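Peroxidase (Cellulomonas bogoriensis 69B4 = DSM 16987, PDB 6QZO) is a DyP-type peroxidase that carries haem b and uses it to oxidise substrates at the expense of hydrogen peroxide. Local coordinates at the interface of chains A and B. Numbering follows the deposited sequence. Chains: chain A/B, Peroxidase.

The interface of chains A and B. Residues chain A 25-26, 95, 97, 150-151, 183; chain B 182-185.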
loop_
_atom_site.group_PDB
_atom_site.type_symbol
_atom_site.label_atom_id
_atom_site.label_comp_id
_atom_site.label_asym_id
_atom_site.label_seq_id
_atom_site.Cartn_x
_atom_site.Cartn_y
_atom_site.Cartn_z
ATOM N N PRO A 25 -8.463 -16.923 -3.208
ATOM C CA PRO A 25 -7.307 -16.335 -3.884
ATOM C C PRO A 25 -6.006 -16.452 -3.080
ATOM O O PRO A 25 -4.950 -16.294 -3.678
ATOM C CB PRO A 25 -7.697 -14.857 -4.075
ATOM C CG PRO A 25 -8.784 -14.620 -3.051
ATOM C CD PRO A 25 -9.511 -15.945 -2.916
ATOM N N GLY A 26 -6.105 -16.726 -1.774
ATOM C CA GLY A 26 -4.933 -16.938 -0.901
ATOM C C GLY A 26 -4.203 -18.246 -1.190
ATOM O O GLY A 26 -2.982 -18.310 -0.937
ATOM N N VAL A 95 0.419 -18.335 3.296
ATOM C CA VAL A 95 -0.602 -17.927 2.292
ATOM C C VAL A 95 0.134 -17.384 1.076
ATOM O O VAL A 95 0.580 -16.238 1.087
ATOM C CB VAL A 95 -1.591 -16.911 2.882
ATOM C CG1 VAL A 95 -2.598 -16.407 1.848
ATOM C CG2 VAL A 95 -2.314 -17.488 4.090
ATOM N N ALA A 97 -0.849 -16.633 -2.098
ATOM C CA ALA A 97 -1.607 -15.529 -2.735
ATOM C C ALA A 97 -1.001 -15.169 -4.108
ATOM O O ALA A 97 -0.790 -13.962 -4.376
ATOM C CB ALA A 97 -1.602 -14.331 -1.814
ATOM N N ASP A 150 -1.368 -11.128 -4.534
ATOM C CA ASP A 150 -2.774 -10.703 -4.326
ATOM C C ASP A 150 -3.013 -10.371 -2.852
ATOM O O ASP A 150 -4.190 -10.192 -2.495
ATOM C CB ASP A 150 -3.745 -11.790 -4.799
ATOM C CG ASP A 150 -4.084 -11.702 -6.265
ATOM O OD1 ASP A 150 -4.025 -10.569 -6.809
ATOM O OD2 ASP A 150 -4.403 -12.757 -6.849
ATOM N N ASP A 151 -1.957 -10.299 -2.038
ATOM C CA ASP A 151 -2.054 -9.999 -0.584
ATOM C C ASP A 151 -0.820 -9.227 -0.116
ATOM O O ASP A 151 0.287 -9.653 -0.414
ATOM C CB ASP A 151 -2.214 -11.275 0.239
ATOM C CG ASP A 151 -2.525 -10.968 1.694
ATOM O OD1 ASP A 151 -1.569 -10.748 2.464
ATOM O OD2 ASP A 151 -3.735 -10.876 2.027
ATOM N N PRO A 183 -8.157 -8.802 -5.199
ATOM C CA PRO A 183 -8.685 -10.047 -5.769
ATOM C C PRO A 183 -10.204 -10.130 -5.609
ATOM O O PRO A 183 -10.695 -9.779 -4.554
ATOM C CB PRO A 183 -7.974 -11.146 -4.970
ATOM C CG PRO A 183 -7.541 -10.442 -3.714
ATOM C CD PRO A 183 -7.146 -9.048 -4.163
ATOM N N SER B 182 -6.128 -9.387 2.202
ATOM C CA SER B 182 -7.082 -8.935 1.165
ATOM C C SER B 182 -8.455 -9.555 1.426
ATOM O O SER B 182 -8.581 -10.541 2.148
ATOM C CB SER B 182 -6.555 -9.266 -0.203
ATOM O OG SER B 182 -5.418 -8.474 -0.472
ATOM N N PRO B 183 -9.543 -8.997 0.856
ATOM C CA PRO B 183 -10.847 -9.650 0.958
ATOM C C PRO B 183 -10.803 -11.070 0.376
ATOM O O PRO B 183 -10.184 -11.269 -0.649
ATOM C CB PRO B 183 -11.758 -8.728 0.149
ATOM C CG PRO B 183 -10.817 -7.998 -0.783
ATOM C CD PRO B 183 -9.587 -7.756 0.059
ATOM N N GLY B 184 -11.485 -12.001 1.048
ATOM C CA GLY B 184 -11.557 -13.427 0.693
ATOM C C GLY B 184 -10.309 -14.166 1.141
ATOM O O GLY B 184 -10.177 -15.370 0.816
ATOM N N ILE B 185 -9.410 -13.486 1.846
ATOM C CA ILE B 185 -8.152 -14.088 2.382
ATOM C C ILE B 185 -8.184 -13.977 3.906
ATOM O O ILE B 185 -8.075 -12.863 4.430
ATOM C CB ILE B 185 -6.880 -13.457 1.782
ATOM C CG1 ILE B 185 -6.879 -13.527 0.249
ATOM C CG2 ILE B 185 -5.651 -14.133 2.382
ATOM C CD1 ILE B 185 -5.597 -13.017 -0.383
HETATM O O HOH W 1 -8.047 -17.577 0.263
#
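B:Ile185 packs against a surface of chain A formed by A:Pro25, A:Gly26, A:Val95 and A:Asp151 in a loop-to-loop patch of a two-fold symmetric homodimer interface, and its twin with the chains exchanged gives the pair a second point of hold; whether the dimer persists in solution the structure alone does not show. The patch illustrates how one apolar side chain can contact a partner while polar bonds beside it would hold the loop that carries it in place. B:Ile185 buries 77 Å² there, more than any other residue of the patch. Its CG1 is anti to its own carbonyl carbon (chi1 -55°) and the chain runs on extended, which carries CD1 in towards A:Gly26 CA and A:Asp151 CB. CG2 of B:Ile185, the other branch, meets A:Val95 CG1 at 3.8 Å, while A:Pro25 lays its ring carbon CG 4.0 Å from CG1 of B:Ile185.

Next to this contact, B:Ser182 is gripped twice. The backbone N of B:Ser182 donates to the carboxylate OD2 of A:Asp151 at 2.8 Å, approaching nearly along the C-O axis; the same oxygen also lies against the isoleucine methyl CD1. The hydroxyl OG of B:Ser182 gives its hydrogen to the carbonyl O of A:Asp150 at 2.9 Å, tilted 23° from the carbonyl plane. A:Pro183 CG packs against B:Ser182 CB on the flank, 3.8 Å away. At the opposite end, water 1 bridges A:Gly26 N (2.9 Å) and B:Gly184 O.

In the fold, chain B contributes the loop following strand 170-179; chain A answers with 3-10 helix 25-27, the loop before strand 100-105, the turn between strand 143-149 and helix 152-165 and, through A:Pro183, its own copy of that loop.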